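Local coordinates for type II secretion pathway related protein (Escherichia coli, PDB 3SOL) that probably acts as the pilotin of the type II secretion system, a lipoprotein that helps bring the secretin to the outer membrane, at residues R18-K21 with M22-R26; D62-V65 with R66-D70; R83-V86 with P87-G90. All coordinates share one frame; numbering follows the deposited sequence.

Contact 1 of 3, residues R18-K21 with M22-R26; sequences RYLK and MRCNR
Arg23 lays its side chain across the ring of Tyr19 in the last turn of helix 5-23, where the chain leaves the helix and enters a loop tied down by the Cys24-Cys78 disulfide. The two residues are first joined through their backbones, Arg23 N donating to Tyr19 O at 2.8 Å. From there the arginine can be followed outward. Its CB sits 3.8 Å from Tyr19 CE2, at the rim of the ring. CG is anti to the carbonyl carbon (chi1 -69°), and the chain then runs extended, which carries CD over the ring face, 3.7 Å from the centroid of Tyr19: a CH-pi contact displaced toward the CZ end. Beyond CD, NE hydrogen-bonds to Tyr64 OH on helix 53-69. The guanidinium ends turned 34° from the plane of the Tyr19 ring, with the tyrosine hydroxyl oblique to it. That hydroxyl has its own polar partners in Glu74 and Lys77, so the tyrosine is held at its tip as well as over one face.

Cys24 is where helical geometry ends. Its SG lies near the plane of the Tyr19 ring, at the edge, while its CB rests 3.7 Å from Leu20 CD2. Asn25 then adopts left-handed backbone angles and swings the chain back, letting Arg26 N reach Leu20 O at 3.1 Å. The donor stands 40° out of the carbonyl plane. Leu20 O also receives a weak bond from Cys24 N, so one carbonyl serves two amides as the helix unwinds. The folded chain of Arg26 finishes on Asp28 and Asn82; nearer the backbone, its CG packs 3.8 Å from Leu20 CB.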
ATOM      1  N   ARG A  18      -4.567   0.649  -1.155  1.00 19.74           N
ATOM      2  CA  ARG A  18      -5.949   0.868  -0.680  1.00 19.51           C
ATOM      3  C   ARG A  18      -6.606   2.083  -1.357  1.00 17.98           C
ATOM      4  O   ARG A  18      -7.780   2.056  -1.759  1.00 17.33           O
ATOM      5  CB  ARG A  18      -5.971   1.026   0.819  1.00 21.09           C
ATOM      6  CG  ARG A  18      -7.311   1.361   1.396  1.00 24.54           C
ATOM      7  CD  ARG A  18      -7.138   1.531   2.910  1.00 31.27           C
ATOM      8  NE  ARG A  18      -8.385   1.855   3.575  1.00 36.28           N
ATOM      9  CZ  ARG A  18      -8.503   2.126   4.876  1.00 41.70           C
ATOM     10  NH1 ARG A  18      -7.435   2.137   5.676  1.00 43.88           N
ATOM     11  NH2 ARG A  18      -9.706   2.377   5.382  1.00 45.38           N
ATOM     12  N   TYR A  19      -5.844   3.148  -1.496  1.00 16.96           N
ATOM     13  CA  TYR A  19      -6.337   4.337  -2.189  1.00 16.32           C
ATOM     14  C   TYR A  19      -6.721   4.014  -3.637  1.00 14.67           C
ATOM     15  O   TYR A  19      -7.770   4.424  -4.096  1.00 14.36           O
ATOM     16  CB  TYR A  19      -5.312   5.470  -2.122  1.00 16.83           C
ATOM     17  CG  TYR A  19      -5.943   6.849  -2.046  1.00 16.46           C
ATOM     18  CD1 TYR A  19      -6.084   7.485  -0.832  1.00 19.10           C
ATOM     19  CD2 TYR A  19      -6.404   7.503  -3.183  1.00 18.28           C
ATOM     20  CE1 TYR A  19      -6.655   8.740  -0.731  1.00 19.34           C
ATOM     21  CE2 TYR A  19      -7.005   8.779  -3.092  1.00 16.77           C
ATOM     22  CZ  TYR A  19      -7.112   9.377  -1.856  1.00 18.97           C
ATOM     23  OH  TYR A  19      -7.666  10.620  -1.681  1.00 18.42           O
ATOM     24  N   LEU A  20      -5.888   3.244  -4.338  1.00 14.63           N
ATOM     25  CA  LEU A  20      -6.194   2.850  -5.712  1.00 14.09           C
ATOM     26  C   LEU A  20      -7.480   2.049  -5.807  1.00 14.35           C
ATOM     27  O   LEU A  20      -8.305   2.277  -6.708  1.00 13.36           O
ATOM     28  CB  LEU A  20      -5.031   2.048  -6.314  1.00 14.43           C
ATOM     29  CG  LEU A  20      -3.816   2.861  -6.729  1.00 15.11           C
ATOM     30  CD1 LEU A  20      -2.770   1.925  -7.340  1.00 16.01           C
ATOM     31  CD2 LEU A  20      -4.229   3.987  -7.728  1.00 14.10           C
ATOM     32  N   LYS A  21      -7.657   1.115  -4.880  1.00 14.44           N
ATOM     33  CA  LYS A  21      -8.831   0.265  -4.872  1.00 16.22           C
ATOM     34  C   LYS A  21     -10.110   1.028  -4.539  1.00 17.01           C
ATOM     35  O   LYS A  21     -11.137   0.817  -5.153  1.00 18.19           O
ATOM     36  CB  LYS A  21      -8.643  -0.872  -3.871  1.00 17.06           C
ATOM     37  CG  LYS A  21      -7.695  -1.933  -4.348  1.00 19.93           C
ATOM     38  CD  LYS A  21      -7.256  -2.855  -3.198  1.00 25.03           C
ATOM     39  CE  LYS A  21      -8.378  -3.617  -2.581  1.00 29.34           C
ATOM     40  NZ  LYS A  21      -7.860  -4.435  -1.441  1.00 32.76           N
ATOM     41  N   MET A  22     -10.031   1.908  -3.552  1.00 16.98           N
ATOM     42  CA  MET A  22     -11.201   2.594  -3.028  1.00 18.01           C
ATOM     43  C   MET A  22     -11.589   3.802  -3.905  1.00 16.11           C
ATOM     44  O   MET A  22     -12.771   4.054  -4.123  1.00 15.84           O
ATOM     45  CB  MET A  22     -10.937   3.062  -1.581  1.00 19.11           C
ATOM     46  CG  MET A  22     -10.850   1.928  -0.561  1.00 24.75           C
ATOM     47  SD  MET A  22     -12.468   1.308   0.001  1.00 34.11           S
ATOM     48  CE  MET A  22     -13.329   2.800   0.222  1.00 28.42           C
ATOM     49  N   ARG A  23     -10.602   4.543  -4.388  1.00 14.97           N
ATOM     50  CA  ARG A  23     -10.866   5.859  -4.985  1.00 15.04           C
ATOM     51  C   ARG A  23     -10.453   5.991  -6.442  1.00 13.87           C
ATOM     52  O   ARG A  23     -10.741   7.020  -7.068  1.00 13.97           O
ATOM     53  CB  ARG A  23     -10.175   6.914  -4.133  1.00 15.74           C
ATOM     54  CG  ARG A  23     -10.896   6.983  -2.793  1.00 19.04           C
ATOM     55  CD  ARG A  23     -10.223   7.750  -1.817  1.00 24.03           C
ATOM     56  NE  ARG A  23     -11.040   7.796  -0.593  1.00 24.16           N
ATOM     57  CZ  ARG A  23     -11.797   8.812  -0.210  1.00 22.58           C
ATOM     58  NH1 ARG A  23     -12.421   8.733   0.950  1.00 26.24           N
ATOM     59  NH2 ARG A  23     -11.935   9.890  -0.959  1.00 23.47           N
ATOM     60  N   CYS A  24      -9.787   4.958  -6.965  1.00 13.69           N
ATOM     61  CA  CYS A  24      -9.247   4.961  -8.331  1.00 13.26           C
ATOM     62  C   CYS A  24      -9.640   3.709  -9.116  1.00 13.40           C
ATOM     63  O   CYS A  24      -8.958   3.328 -10.066  1.00 13.41           O
ATOM     64  CB  CYS A  24      -7.729   5.116  -8.312  1.00 13.79           C
ATOM     65  SG  CYS A  24      -7.141   6.465  -7.269  1.00 14.02           S
ATOM     66  N   ASN A  25     -10.725   3.058  -8.705  1.00 12.00           N
ATOM     67  CA  ASN A  25     -11.352   2.027  -9.496  1.00 12.52           C
ATOM     68  C   ASN A  25     -10.492   0.816  -9.851  1.00 13.06           C
ATOM     69  O   ASN A  25     -10.792   0.124 -10.808  1.00 14.48           O
ATOM     70  CB  ASN A  25     -11.969   2.655 -10.747  1.00 13.18           C
ATOM     71  CG  ASN A  25     -13.160   3.515 -10.423  1.00 13.11           C
ATOM     72  OD1 ASN A  25     -14.054   3.081  -9.694  1.00 12.68           O
ATOM     73  ND2 ASN A  25     -13.174   4.739 -10.927  1.00 13.26           N
ATOM     74  N   ARG A  26      -9.480   0.506  -9.030  1.00 13.17           N
ATOM     75  CA  ARG A  26      -8.578  -0.617  -9.338  1.00 14.20           C
ATOM     76  C   ARG A  26      -9.159  -1.918  -8.800  1.00 15.23           C
ATOM     77  O   ARG A  26      -8.691  -2.489  -7.814  1.00 16.92           O
ATOM     78  CB  ARG A  26      -7.158  -0.377  -8.840  1.00 14.19           C
ATOM     79  CG  ARG A  26      -6.446   0.712  -9.591  1.00 13.88           C
ATOM     80  CD  ARG A  26      -6.140   0.354 -11.063  1.00 14.55           C
ATOM     81  NE  ARG A  26      -5.399  -0.888 -11.248  1.00 17.06           N
ATOM     82  CZ  ARG A  26      -4.082  -1.006 -11.442  1.00 17.57           C
ATOM     83  NH1 ARG A  26      -3.281   0.055 -11.452  1.00 16.44           N
ATOM     84  NH2 ARG A  26      -3.572  -2.210 -11.679  1.00 17.62           N
TER

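Contact 2 of 3, residues D62-V65 with R66-D70; sequences DIYV and RLTRD
Asp62 meets Arg66 through a weak backbone bond, Arg66 N to Asp62 O at 3.3 Å, in the last two turns of helix 53-69. Their charged ends stay apart, with Asp62 OD2 about 6.0 Å from Arg66 NH1, and make no salt bridge. Instead the arginine bends at chi3 (-65°) and folds back along the helix, so that one face of its guanidinium lies over Ile63 CA and NH2 comes 3.6 Å from Ile63 CG1. The other branch of Ile63, CG2, runs beside Leu67 and touches its CD1 at 4.0 Å, while Ile63 itself packs on Ala11, Ser12 and Ser15 of helix 5-23.

Tyr64 follows, its ring crossed at about a right angle by Thr68. The threonine methyl CG2 stands over one face, 4.0 Å from the centroid of the Tyr64 ring and off toward the rim, in a CH-pi contact.

Val65 ends the walk. Its carbonyl O takes Arg69 N and, at 2.9 Å, Thr68 OG1, both from the same face of the carbonyl plane. Alongside, Val65 CG1 meets the edge of the Arg69 guanidinium, 3.4 Å from NE. With OG1 turned between the backbone N and the carbonyl carbon of Thr68 (chi1 68°), the hydroxyl's bond to Val65 O holds the very rotation that puts CG2 over the Tyr64 ring.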
ATOM      1  N   ASP A  62      -3.512   5.037   9.211  1.00 35.55           N
ATOM      2  CA  ASP A  62      -3.219   6.421   9.578  1.00 36.86           C
ATOM      3  C   ASP A  62      -2.737   7.234   8.383  1.00 35.01           C
ATOM      4  O   ASP A  62      -3.134   8.390   8.210  1.00 35.14           O
ATOM      5  CB  ASP A  62      -2.166   6.452  10.676  1.00 40.15           C
ATOM      6  CG  ASP A  62      -2.685   5.931  12.007  1.00 43.92           C
ATOM      7  OD1 ASP A  62      -3.918   5.931  12.243  1.00 47.11           O
ATOM      8  OD2 ASP A  62      -1.840   5.531  12.825  1.00 47.20           O
ATOM      9  N   ILE A  63      -1.892   6.623   7.552  1.00 33.09           N
ATOM     10  CA  ILE A  63      -1.435   7.244   6.319  1.00 30.84           C
ATOM     11  C   ILE A  63      -2.609   7.478   5.380  1.00 28.92           C
ATOM     12  O   ILE A  63      -2.710   8.532   4.755  1.00 27.59           O
ATOM     13  CB  ILE A  63      -0.366   6.393   5.602  1.00 30.11           C
ATOM     14  CG1 ILE A  63       0.922   6.340   6.440  1.00 33.53           C
ATOM     15  CG2 ILE A  63      -0.065   6.972   4.221  1.00 27.62           C
ATOM     16  CD1 ILE A  63       1.893   5.265   6.016  1.00 34.33           C
ATOM     17  N   TYR A  64      -3.509   6.505   5.293  1.00 27.69           N
ATOM     18  CA  TYR A  64      -4.639   6.630   4.391  1.00 25.88           C
ATOM     19  C   TYR A  64      -5.470   7.875   4.699  1.00 26.96           C
ATOM     20  O   TYR A  64      -5.879   8.605   3.787  1.00 25.66           O
ATOM     21  CB  TYR A  64      -5.508   5.392   4.489  1.00 26.29           C
ATOM     22  CG  TYR A  64      -6.671   5.373   3.516  1.00 22.93           C
ATOM     23  CD1 TYR A  64      -6.482   4.999   2.194  1.00 21.68           C
ATOM     24  CD2 TYR A  64      -7.955   5.713   3.929  1.00 25.33           C
ATOM     25  CE1 TYR A  64      -7.543   4.955   1.301  1.00 20.73           C
ATOM     26  CE2 TYR A  64      -9.022   5.674   3.040  1.00 23.52           C
ATOM     27  CZ  TYR A  64      -8.799   5.290   1.726  1.00 21.82           C
ATOM     28  OH  TYR A  64      -9.832   5.247   0.827  1.00 23.36           O
ATOM     29  N   VAL A  65      -5.718   8.113   5.980  1.00 29.84           N
ATOM     30  CA  VAL A  65      -6.451   9.300   6.397  1.00 31.92           C
ATOM     31  C   VAL A  65      -5.741  10.569   5.932  1.00 31.80           C
ATOM     32  O   VAL A  65      -6.380  11.484   5.397  1.00 32.09           O
ATOM     33  CB  VAL A  65      -6.636   9.335   7.900  1.00 34.86           C
ATOM     34  CG1 VAL A  65      -7.188  10.697   8.334  1.00 37.58           C
ATOM     35  CG2 VAL A  65      -7.544   8.189   8.330  1.00 36.87           C
ATOM     36  N   ARG A  66      -4.426  10.618   6.103  1.00 32.02           N
ATOM     37  CA  ARG A  66      -3.660  11.767   5.638  1.00 32.93           C
ATOM     38  C   ARG A  66      -3.780  11.928   4.126  1.00 29.85           C
ATOM     39  O   ARG A  66      -3.929  13.051   3.645  1.00 28.93           O
ATOM     40  CB  ARG A  66      -2.187  11.682   6.059  1.00 34.98           C
ATOM     41  CG  ARG A  66      -2.000  11.626   7.556  1.00 41.20           C
ATOM     42  CD  ARG A  66      -0.634  12.128   7.991  1.00 48.61           C
ATOM     43  NE  ARG A  66       0.482  11.304   7.516  1.00 52.32           N
ATOM     44  CZ  ARG A  66       0.966  10.221   8.137  1.00 56.45           C
ATOM     45  NH1 ARG A  66       0.426   9.763   9.270  1.00 58.42           N
ATOM     46  NH2 ARG A  66       2.004   9.574   7.606  1.00 57.79           N
ATOM     47  N   LEU A  67      -3.748  10.814   3.381  1.00 27.02           N
ATOM     48  CA  LEU A  67      -3.849  10.865   1.920  1.00 25.20           C
ATOM     49  C   LEU A  67      -5.203  11.401   1.478  1.00 24.42           C
ATOM     50  O   LEU A  67      -5.255  12.200   0.548  1.00 23.32           O
ATOM     51  CB  LEU A  67      -3.608   9.492   1.280  1.00 23.74           C
ATOM     52  CG  LEU A  67      -2.220   8.862   1.452  1.00 26.28           C
ATOM     53  CD1 LEU A  67      -2.212   7.429   0.904  1.00 25.27           C
ATOM     54  CD2 LEU A  67      -1.166   9.720   0.763  1.00 28.79           C
ATOM     55  N   THR A  68      -6.289  10.983   2.132  1.00 24.76           N
ATOM     56  CA  THR A  68      -7.623  11.480   1.761  1.00 25.25           C
ATOM     57  C   THR A  68      -7.740  12.993   1.988  1.00 26.89           C
ATOM     58  O   THR A  68      -8.383  13.684   1.205  1.00 27.15           O
ATOM     59  CB  THR A  68      -8.785  10.744   2.479  1.00 26.01           C
ATOM     60  OG1 THR A  68      -8.781  11.044   3.888  1.00 30.50           O
ATOM     61  CG2 THR A  68      -8.663   9.248   2.276  1.00 24.58           C
ATOM     62  N   ARG A  69      -7.090  13.502   3.030  1.00 28.56           N
ATOM     63  CA  ARG A  69      -7.147  14.915   3.376  1.00 30.38           C
ATOM     64  C   ARG A  69      -6.249  15.809   2.532  1.00 29.52           C
ATOM     65  O   ARG A  69      -6.446  17.014   2.513  1.00 30.47           O
ATOM     66  CB  ARG A  69      -6.731  15.114   4.820  1.00 33.41           C
ATOM     67  CG  ARG A  69      -7.620  14.501   5.839  1.00 37.74           C
ATOM     68  CD  ARG A  69      -6.976  14.714   7.192  1.00 44.41           C
ATOM     69  NE  ARG A  69      -7.711  14.071   8.262  1.00 51.25           N
ATOM     70  CZ  ARG A  69      -8.817  14.555   8.820  1.00 56.76           C
ATOM     71  NH1 ARG A  69      -9.347  15.711   8.414  1.00 59.12           N
ATOM     72  NH2 ARG A  69      -9.397  13.874   9.801  1.00 59.15           N
ATOM     73  N   ASP A  70      -5.248  15.234   1.870  1.00 27.36           N
ATOM     74  CA  ASP A  70      -4.319  16.004   1.024  1.00 27.22           C
ATOM     75  C   ASP A  70      -5.122  16.703  -0.075  1.00 25.89           C
ATOM     76  O   ASP A  70      -5.994  16.089  -0.674  1.00 23.45           O
ATOM     77  CB  ASP A  70      -3.279  15.047   0.434  1.00 26.37           C
ATOM     78  CG  ASP A  70      -2.242  15.736  -0.405  1.00 29.12           C
ATOM     79  OD1 ASP A  70      -2.571  16.173  -1.523  1.00 30.63           O
ATOM     80  OD2 ASP A  70      -1.081  15.817   0.050  1.00 33.68           O
TER

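Contact 3 of 3, residues R83-V86 with P87-G90; sequences RRLV and PFIG
Leu85 and Ile89 fit together at the joint where helix 74-84 stops and helix 86-93 begins. Leu85 occupies the N-cap position of the second helix, and its carbonyl receives Ile89 N at 2.8 Å in a nearly straight bond (173° at the hydrogen). Ile89 sets its longer branch beside its own backbone N (chi1 -66°), and this lays CG1 3.2 Å from Leu85 O and brings CD1 to 3.8 Å from Leu85 CB. The delta methyl thus fills the notch between the carbonyl and the root of the leucine side chain. On the rest of its surface Ile89 meets Arg26 and Leu29. Cut back to alanine, Ile89 would lose CG1 and CD1, and would probably leave a gap against Leu85 CB and weaken the packing on Arg26 and Leu29.

The bulk of Leu85 goes elsewhere, onto Ala16 and Leu20 of helix 5-23. Phe88 barely grazes it, with Phe88 CB 4.3 Å from Leu85 CD2; its ring projects instead into the hollow lined by Ile13 and Thr17 of helix 5-23 and Ile35, Val38 and Ile42 of helix 32-45.

The outer side of the joint is shaped by Pro87. Its ring, bonded directly to Val86, necessarily sets Pro87 CD close beside Val86 CB. Between Arg84 O and Phe88 N sits a water: it accepts from Phe88 N at 2.9 Å and donates to Arg84 O. Gly90 N on Val86 O, 3.1 Å, follows as the next bond of the helix. With Leu85 as N-cap and Pro87 in the first turn, where no amide hydrogen is needed for a bond within the helix, this is a junction between two consecutive helices.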
ATOM      1  N   ARG A  83       1.093   4.950 -11.531  1.00 20.51           N
ATOM      2  CA  ARG A  83       2.447   4.907 -12.071  1.00 23.53           C
ATOM      3  C   ARG A  83       3.449   4.297 -11.093  1.00 24.97           C
ATOM      4  O   ARG A  83       4.249   3.413 -11.453  1.00 26.10           O
ATOM      5  CB  ARG A  83       2.885   6.324 -12.472  1.00 24.75           C
ATOM      6  CG  ARG A  83       4.261   6.385 -13.081  1.00 30.88           C
ATOM      7  CD  ARG A  83       4.668   7.818 -13.387  1.00 35.61           C
ATOM      8  NE  ARG A  83       6.018   7.875 -13.956  1.00 42.55           N
ATOM      9  CZ  ARG A  83       6.321   8.271 -15.195  1.00 46.61           C
ATOM     10  NH1 ARG A  83       5.375   8.674 -16.044  1.00 48.29           N
ATOM     11  NH2 ARG A  83       7.591   8.285 -15.585  1.00 50.12           N
ATOM     12  N   ARG A  84       3.423   4.772  -9.855  1.00 24.92           N
ATOM     13  CA  ARG A  84       4.448   4.417  -8.874  1.00 28.46           C
ATOM     14  C   ARG A  84       4.340   2.986  -8.339  1.00 28.46           C
ATOM     15  O   ARG A  84       5.364   2.382  -8.016  1.00 28.55           O
ATOM     16  CB  ARG A  84       4.405   5.403  -7.712  1.00 29.44           C
ATOM     17  CG  ARG A  84       4.772   6.815  -8.144  1.00 34.74           C
ATOM     18  CD  ARG A  84       6.076   7.296  -7.544  1.00 44.07           C
ATOM     19  NE  ARG A  84       6.454   8.630  -8.036  1.00 49.46           N
ATOM     20  CZ  ARG A  84       5.759   9.753  -7.810  1.00 52.08           C
ATOM     21  NH1 ARG A  84       4.635   9.737  -7.090  1.00 50.74           N
ATOM     22  NH2 ARG A  84       6.191  10.913  -8.311  1.00 54.28           N
ATOM     23  N   LEU A  85       3.125   2.438  -8.272  1.00 26.96           N
ATOM     24  CA  LEU A  85       2.913   1.114  -7.672  1.00 28.44           C
ATOM     25  C   LEU A  85       3.117  -0.064  -8.651  1.00 30.14           C
ATOM     26  O   LEU A  85       2.897  -1.225  -8.291  1.00 31.23           O
ATOM     27  CB  LEU A  85       1.532   1.042  -7.020  1.00 26.86           C
ATOM     28  CG  LEU A  85       1.371   1.846  -5.728  1.00 27.34           C
ATOM     29  CD1 LEU A  85      -0.081   1.859  -5.268  1.00 27.92           C
ATOM     30  CD2 LEU A  85       2.225   1.236  -4.646  1.00 30.66           C
ATOM     31  N   VAL A  86       3.567   0.223  -9.865  1.00 31.08           N
ATOM     32  CA  VAL A  86       3.690  -0.808 -10.887  1.00 32.90           C
ATOM     33  C   VAL A  86       4.480  -2.013 -10.363  1.00 35.38           C
ATOM     34  O   VAL A  86       4.014  -3.147 -10.482  1.00 36.14           O
ATOM     35  CB  VAL A  86       4.277  -0.236 -12.224  1.00 33.83           C
ATOM     36  CG1 VAL A  86       4.674  -1.356 -13.171  1.00 36.34           C
ATOM     37  CG2 VAL A  86       3.262   0.685 -12.898  1.00 32.29           C
ATOM     38  N   PRO A  87       5.660  -1.781  -9.755  1.00 38.04           N
ATOM     39  CA  PRO A  87       6.403  -2.912  -9.186  1.00 40.54           C
ATOM     40  C   PRO A  87       5.655  -3.728  -8.110  1.00 40.37           C
ATOM     41  O   PRO A  87       5.623  -4.961  -8.188  1.00 41.11           O
ATOM     42  CB  PRO A  87       7.650  -2.241  -8.589  1.00 42.62           C
ATOM     43  CG  PRO A  87       7.826  -1.010  -9.400  1.00 42.12           C
ATOM     44  CD  PRO A  87       6.439  -0.530  -9.684  1.00 38.34           C
ATOM     45  N   PHE A  88       5.078  -3.057  -7.115  1.00 39.58           N
ATOM     46  CA  PHE A  88       4.341  -3.748  -6.046  1.00 39.57           C
ATOM     47  C   PHE A  88       3.134  -4.505  -6.597  1.00 38.95           C
ATOM     48  O   PHE A  88       2.879  -5.643  -6.208  1.00 39.50           O
ATOM     49  CB  PHE A  88       3.888  -2.765  -4.966  1.00 38.51           C
ATOM     50  CG  PHE A  88       3.205  -3.419  -3.781  1.00 38.87           C
ATOM     51  CD1 PHE A  88       3.886  -4.337  -2.982  1.00 40.72           C
ATOM     52  CD2 PHE A  88       1.897  -3.086  -3.442  1.00 37.09           C
ATOM     53  CE1 PHE A  88       3.264  -4.941  -1.878  1.00 40.80           C
ATOM     54  CE2 PHE A  88       1.269  -3.678  -2.337  1.00 37.81           C
ATOM     55  CZ  PHE A  88       1.962  -4.612  -1.554  1.00 40.08           C
ATOM     56  N   ILE A  89       2.398  -3.877  -7.511  1.00 38.06           N
ATOM     57  CA  ILE A  89       1.224  -4.517  -8.131  1.00 37.59           C
ATOM     58  C   ILE A  89       1.632  -5.796  -8.883  1.00 40.27           C
ATOM     59  O   ILE A  89       0.882  -6.767  -8.903  1.00 40.89           O
ATOM     60  CB  ILE A  89       0.479  -3.538  -9.066  1.00 35.79           C
ATOM     61  CG1 ILE A  89      -0.124  -2.383  -8.246  1.00 34.25           C
ATOM     62  CG2 ILE A  89      -0.602  -4.259  -9.868  1.00 34.60           C
ATOM     63  CD1 ILE A  89      -0.709  -1.247  -9.081  1.00 31.75           C
ATOM     64  N   GLY A  90       2.824  -5.796  -9.478  1.00 43.04           N
ATOM     65  CA  GLY A  90       3.403  -7.013 -10.088  1.00 46.08           C
ATOM     66  C   GLY A  90       3.612  -8.163  -9.110  1.00 48.28           C
ATOM     67  O   GLY A  90       3.409  -9.328  -9.455  1.00 49.30           O
TER
HETATM   68  O   HOH W   1       5.726  -0.322  -6.273  1.00 44.80           O

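In the fold
Contact 1 is the hub, its centre about 13 Å from the centre of each of the others. Toward contact 2, helices 5-23 and 53-69 are laced together: Arg18 reaches Tyr64 by cation-pi and Asp61, also on helix 53-69, by a salt bridge, and Arg23 NE lies 3.2 Å from Tyr64 OH. Toward contact 3 the link is apolar, Leu20 CD1 lying 3.4 Å from Leu85 CD1; separately, Arg26 NH1 packs against the Ile89 methyl. Contacts 2 and 3 do not touch, their nearest atoms being about 9 Å apart; helix 74-84, pinned to contact 1 by the Cys24-Cys78 disulfide, leads from one toward the other in this all-helical PulS_OutS pilotin domain, a fragment of the longer lipoprotein.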